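Local coordinates for protein transcriptional regulator (Bacillus halodurans, PDB 1Z4E) that probably transfers acyl groups as a member of the GNAT acetyltransferase family, although it is named a transcriptional regulator, at residues E56-L70 and I102-A114. Residues are numbered along the deposited sequence; the frame is centred on the assembly and turned at random.
Sequences ELIVACNGEEIVGML and IGSQLVCWAIERA
A beta hairpin of the central GNAT sheet, strands 56-62 and 65-70, carries helix 102-114 across one face, with L106 of the helix pressed against I58, A60, G68 and L70. With CG anti to its backbone N (chi1 -167°), L106 brings its branch point to the sheet and its methyls fall on different strands: CD1 lies 3.7 Å from I58 CG2, while CD2 rests on the backbone beyond G68, 3.3 Å from M69 N. L70 slides past L106 in the opposite direction, L70 CD2 coming within 3.6 Å of L106 CG. That same L70 methyl also meets A110 CB, where the small alanine is consistent with the close approach of helix and sheet.

A classic beta bulge sets V67 and G68 opposite the single A60, whose O accepts from V67 N and, weakly, from G68 N. Any side chain on G68 would point at the helix and crowd I102 CG2 and L106 CD2, so glycine fits here. Beta-branched I102 offers one branch to each strand, CG2 to A60 CB (3.9 Å) and CD1 to V67 CG2 (3.6 Å). Further along the helix, I58 crosses the broad W109 side chain at about a right angle, its CD1 3.7 Å from W109 CZ3.

Beyond this apolar layer R113, long enough to reach the buried E56 carboxylate, grips it side-on: NE donates to OE1 (3.0 Å) and NH2 to OE2 (2.8 Å), the latter from above the carboxylate plane. The bend at chi2 (92°) turns the guanidinium towards the acid. R117 also pairs with E56, and E9 with R113. Replacing R113 with alanine would probably cost E56 this two-nitrogen grip and E9 a positive partner. Helix 102-116 links strand 84-93 to its parallel neighbour 119-127, the beta-alpha-beta unit of the GNAT fold, here packed back on the antiparallel hairpin.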
loop_
_atom_site.group_PDB
_atom_site.type_symbol
_atom_site.label_atom_id
_atom_site.label_comp_id
_atom_site.label_asym_id
_atom_site.label_seq_id
_atom_site.Cartn_x
_atom_site.Cartn_y
_atom_site.Cartn_z
ATOM N N GLU A 56 -3.663 -11.475 -0.118
ATOM C CA GLU A 56 -3.430 -12.731 -0.814
ATOM C C GLU A 56 -2.119 -12.870 -1.566
ATOM O O GLU A 56 -1.554 -11.896 -2.074
ATOM C CB GLU A 56 -4.561 -12.977 -1.815
ATOM C CG GLU A 56 -5.954 -12.710 -1.267
ATOM C CD GLU A 56 -7.029 -12.870 -2.315
ATOM O OE1 GLU A 56 -6.776 -12.511 -3.485
ATOM O OE2 GLU A 56 -8.133 -13.341 -1.967
ATOM N N LEU A 57 -1.647 -14.110 -1.635
ATOM C CA LEU A 57 -0.445 -14.441 -2.381
ATOM C C LEU A 57 -0.985 -15.206 -3.579
ATOM O O LEU A 57 -1.715 -16.195 -3.426
ATOM C CB LEU A 57 0.494 -15.314 -1.545
ATOM C CG LEU A 57 1.310 -14.524 -0.522
ATOM C CD1 LEU A 57 1.945 -15.464 0.499
ATOM C CD2 LEU A 57 2.373 -13.711 -1.264
ATOM N N ILE A 58 -0.642 -14.728 -4.766
ATOM C CA ILE A 58 -1.105 -15.325 -6.013
ATOM C C ILE A 58 0.073 -15.872 -6.810
ATOM O O ILE A 58 1.099 -15.204 -6.934
ATOM C CB ILE A 58 -1.803 -14.260 -6.887
ATOM C CG1 ILE A 58 -2.868 -13.523 -6.062
ATOM C CG2 ILE A 58 -2.378 -14.901 -8.131
ATOM C CD1 ILE A 58 -3.947 -14.430 -5.472
ATOM N N VAL A 59 -0.077 -17.081 -7.351
ATOM C CA VAL A 59 0.986 -17.680 -8.153
ATOM C C VAL A 59 0.506 -18.092 -9.544
ATOM O O VAL A 59 -0.671 -18.437 -9.738
ATOM C CB VAL A 59 1.602 -18.942 -7.468
ATOM C CG1 VAL A 59 2.362 -18.542 -6.199
ATOM C CG2 VAL A 59 0.509 -19.969 -7.151
ATOM N N ALA A 60 1.427 -18.016 -10.508
ATOM C CA ALA A 60 1.189 -18.425 -11.889
ATOM C C ALA A 60 1.897 -19.775 -11.944
ATOM O O ALA A 60 3.063 -19.886 -11.547
ATOM C CB ALA A 60 1.840 -17.446 -12.858
ATOM N N CYS A 61 1.206 -20.795 -12.438
ATOM C CA CYS A 61 1.763 -22.137 -12.462
ATOM C C CYS A 61 1.837 -22.817 -13.822
ATOM O O CYS A 61 0.975 -22.623 -14.678
ATOM C CB CYS A 61 0.939 -23.032 -11.533
ATOM S SG CYS A 61 0.531 -22.284 -9.942
ATOM N N ASN A 62 2.885 -23.619 -13.992
ATOM C CA ASN A 62 3.110 -24.426 -15.189
ATOM C C ASN A 62 3.109 -25.817 -14.564
ATOM O O ASN A 62 4.162 -26.422 -14.355
ATOM C CB ASN A 62 4.480 -24.116 -15.805
ATOM C CG ASN A 62 4.806 -25.012 -16.988
ATOM O OD1 ASN A 62 4.002 -25.162 -17.901
ATOM N ND2 ASN A 62 5.997 -25.607 -16.979
ATOM N N GLY A 63 1.918 -26.316 -14.245
ATOM C CA GLY A 63 1.833 -27.602 -13.579
ATOM C C GLY A 63 2.279 -27.299 -12.158
ATOM O O GLY A 63 1.816 -26.323 -11.567
ATOM N N GLU A 64 3.198 -28.091 -11.616
ATOM C CA GLU A 64 3.677 -27.866 -10.254
ATOM C C GLU A 64 4.768 -26.800 -10.190
ATOM O O GLU A 64 5.146 -26.347 -9.109
ATOM C CB GLU A 64 4.205 -29.171 -9.659
ATOM C CG GLU A 64 3.131 -30.221 -9.414
ATOM C CD GLU A 64 3.704 -31.516 -8.868
ATOM O OE1 GLU A 64 4.434 -31.465 -7.856
ATOM O OE2 GLU A 64 3.420 -32.585 -9.450
ATOM N N GLU A 65 5.266 -26.396 -11.351
ATOM C CA GLU A 65 6.316 -25.392 -11.413
ATOM C C GLU A 65 5.735 -23.988 -11.276
ATOM O O GLU A 65 4.898 -23.565 -12.082
ATOM C CB GLU A 65 7.074 -25.529 -12.746
ATOM C CG GLU A 65 8.168 -24.498 -12.979
ATOM C CD GLU A 65 8.879 -24.706 -14.309
ATOM O OE1 GLU A 65 8.203 -24.724 -15.363
ATOM O OE2 GLU A 65 10.116 -24.852 -14.299
ATOM N N ILE A 66 6.168 -23.263 -10.250
ATOM C CA ILE A 66 5.690 -21.901 -10.053
ATOM C C ILE A 66 6.518 -21.011 -10.975
ATOM O O ILE A 66 7.744 -20.992 -10.891
ATOM C CB ILE A 66 5.887 -21.432 -8.589
ATOM C CG1 ILE A 66 5.090 -22.330 -7.632
ATOM C CG2 ILE A 66 5.446 -19.980 -8.450
ATOM C CD1 ILE A 66 3.580 -22.308 -7.869
ATOM N N VAL A 67 5.857 -20.273 -11.857
ATOM C CA VAL A 67 6.588 -19.418 -12.778
ATOM C C VAL A 67 6.360 -17.931 -12.561
ATOM O O VAL A 67 6.907 -17.103 -13.291
ATOM C CB VAL A 67 6.260 -19.789 -14.238
ATOM C CG1 VAL A 67 6.647 -21.234 -14.477
ATOM C CG2 VAL A 67 4.777 -19.586 -14.526
ATOM N N GLY A 68 5.562 -17.595 -11.552
ATOM C CA GLY A 68 5.293 -16.199 -11.266
ATOM C C GLY A 68 4.542 -16.046 -9.960
ATOM O O GLY A 68 3.860 -16.966 -9.519
ATOM N N MET A 69 4.665 -14.880 -9.337
ATOM C CA MET A 69 3.991 -14.632 -8.069
ATOM C C MET A 69 3.799 -13.139 -7.828
ATOM O O MET A 69 4.457 -12.304 -8.448
ATOM C CB MET A 69 4.827 -15.211 -6.907
ATOM C CG MET A 69 6.173 -14.491 -6.690
ATOM S SD MET A 69 7.311 -15.219 -5.431
ATOM C CE MET A 69 6.552 -14.624 -3.940
ATOM N N LEU A 70 2.887 -12.819 -6.918
ATOM C CA LEU A 70 2.650 -11.444 -6.507
ATOM C C LEU A 70 1.774 -11.497 -5.270
ATOM O O LEU A 70 1.154 -12.526 -4.974
ATOM C CB LEU A 70 1.953 -10.623 -7.607
ATOM C CG LEU A 70 0.515 -10.954 -8.039
ATOM C CD1 LEU A 70 -0.476 -10.609 -6.928
ATOM C CD2 LEU A 70 0.174 -10.158 -9.282
ATOM N N ILE A 102 3.994 -13.923 -18.807
ATOM C CA ILE A 102 3.511 -14.433 -17.527
ATOM C C ILE A 102 3.174 -13.281 -16.581
ATOM O O ILE A 102 2.132 -13.291 -15.924
ATOM C CB ILE A 102 4.563 -15.343 -16.864
ATOM C CG1 ILE A 102 4.797 -16.578 -17.737
ATOM C CG2 ILE A 102 4.105 -15.746 -15.469
ATOM C CD1 ILE A 102 5.919 -17.462 -17.246
ATOM N N GLY A 103 4.060 -12.295 -16.518
ATOM C CA GLY A 103 3.836 -11.141 -15.658
ATOM C C GLY A 103 2.529 -10.442 -15.999
ATOM O O GLY A 103 1.734 -10.115 -15.116
ATOM N N SER A 104 2.300 -10.221 -17.291
ATOM C CA SER A 104 1.076 -9.566 -17.739
ATOM C C SER A 104 -0.175 -10.357 -17.343
ATOM O O SER A 104 -1.145 -9.787 -16.853
ATOM C CB SER A 104 1.105 -9.367 -19.257
ATOM O OG SER A 104 -0.090 -8.738 -19.693
ATOM N N GLN A 105 -0.164 -11.668 -17.559
ATOM C CA GLN A 105 -1.312 -12.491 -17.188
ATOM C C GLN A 105 -1.572 -12.434 -15.685
ATOM O O GLN A 105 -2.710 -12.313 -15.248
ATOM C CB GLN A 105 -1.088 -13.952 -17.583
ATOM C CG GLN A 105 -1.176 -14.221 -19.065
ATOM C CD GLN A 105 -0.905 -15.673 -19.394
ATOM O OE1 GLN A 105 -1.663 -16.560 -19.006
ATOM N NE2 GLN A 105 0.187 -15.924 -20.106
ATOM N N LEU A 106 -0.508 -12.526 -14.898
ATOM C CA LEU A 106 -0.639 -12.499 -13.448
ATOM C C LEU A 106 -1.234 -11.178 -12.952
ATOM O O LEU A 106 -2.140 -11.169 -12.115
ATOM C CB LEU A 106 0.735 -12.756 -12.810
ATOM C CG LEU A 106 0.819 -13.074 -11.320
ATOM C CD1 LEU A 106 -0.065 -14.279 -10.978
ATOM C CD2 LEU A 106 2.280 -13.357 -10.968
ATOM N N VAL A 107 -0.736 -10.059 -13.467
ATOM C CA VAL A 107 -1.246 -8.757 -13.052
ATOM C C VAL A 107 -2.680 -8.536 -13.549
ATOM O O VAL A 107 -3.518 -8.002 -12.825
ATOM C CB VAL A 107 -0.338 -7.616 -13.562
ATOM C CG1 VAL A 107 -0.948 -6.262 -13.229
ATOM C CG2 VAL A 107 1.035 -7.747 -12.938
ATOM N N CYS A 108 -2.967 -8.945 -14.782
ATOM C CA CYS A 108 -4.320 -8.788 -15.309
ATOM C C CYS A 108 -5.305 -9.595 -14.460
ATOM O O CYS A 108 -6.422 -9.153 -14.195
ATOM C CB CYS A 108 -4.377 -9.246 -16.770
ATOM S SG CYS A 108 -3.592 -8.074 -17.916
ATOM N N TRP A 109 -4.878 -10.776 -14.022
ATOM C CA TRP A 109 -5.714 -11.637 -13.188
ATOM C C TRP A 109 -5.995 -10.924 -11.865
ATOM O O TRP A 109 -7.135 -10.885 -11.383
ATOM C CB TRP A 109 -4.985 -12.954 -12.913
ATOM C CG TRP A 109 -5.839 -14.021 -12.301
ATOM C CD1 TRP A 109 -6.547 -14.985 -12.961
ATOM C CD2 TRP A 109 -6.046 -14.256 -10.904
ATOM N NE1 TRP A 109 -7.176 -15.811 -12.058
ATOM C CE2 TRP A 109 -6.885 -15.385 -10.790
ATOM C CE3 TRP A 109 -5.601 -13.623 -9.736
ATOM C CZ2 TRP A 109 -7.289 -15.897 -9.552
ATOM C CZ3 TRP A 109 -6.002 -14.133 -8.506
ATOM C CH2 TRP A 109 -6.837 -15.260 -8.425
ATOM N N ALA A 110 -4.946 -10.355 -11.281
ATOM C CA ALA A 110 -5.061 -9.633 -10.017
ATOM C C ALA A 110 -5.979 -8.423 -10.160
ATOM O O ALA A 110 -6.747 -8.110 -9.250
ATOM C CB ALA A 110 -3.679 -9.191 -9.538
ATOM N N ILE A 111 -5.888 -7.738 -11.296
ATOM C CA ILE A 111 -6.728 -6.569 -11.550
ATOM C C ILE A 111 -8.204 -6.958 -11.622
ATOM O O ILE A 111 -9.065 -6.244 -11.106
ATOM C CB ILE A 111 -6.334 -5.872 -12.867
ATOM C CG1 ILE A 111 -4.952 -5.235 -12.719
ATOM C CG2 ILE A 111 -7.380 -4.829 -13.240
ATOM C CD1 ILE A 111 -4.438 -4.598 -13.990
ATOM N N GLU A 112 -8.503 -8.079 -12.272
ATOM C CA GLU A 112 -9.889 -8.530 -12.362
ATOM C C GLU A 112 -10.383 -8.915 -10.977
ATOM O O GLU A 112 -11.550 -8.715 -10.637
ATOM C CB GLU A 112 -10.009 -9.723 -13.313
ATOM C CG GLU A 112 -9.921 -9.309 -14.766
ATOM C CD GLU A 112 -10.880 -8.173 -15.079
ATOM O OE1 GLU A 112 -12.090 -8.345 -14.805
ATOM O OE2 GLU A 112 -10.425 -7.118 -15.589
ATOM N N ARG A 113 -9.478 -9.480 -10.190
ATOM C CA ARG A 113 -9.771 -9.887 -8.823
ATOM C C ARG A 113 -10.176 -8.633 -8.042
ATOM O O ARG A 113 -11.181 -8.628 -7.330
ATOM C CB ARG A 113 -8.517 -10.512 -8.207
ATOM C CG ARG A 113 -8.677 -11.074 -6.805
ATOM C CD ARG A 113 -9.034 -12.542 -6.841
ATOM N NE ARG A 113 -8.800 -13.203 -5.557
ATOM C CZ ARG A 113 -9.184 -14.448 -5.287
ATOM N NH1 ARG A 113 -9.819 -15.157 -6.212
ATOM N NH2 ARG A 113 -8.940 -14.983 -4.098
ATOM N N ALA A 114 -9.388 -7.570 -8.193
ATOM C CA ALA A 114 -9.653 -6.299 -7.519
ATOM C C ALA A 114 -11.019 -5.735 -7.900
ATOM O O ALA A 114 -11.759 -5.269 -7.034
ATOM C CB ALA A 114 -8.563 -5.287 -7.852
#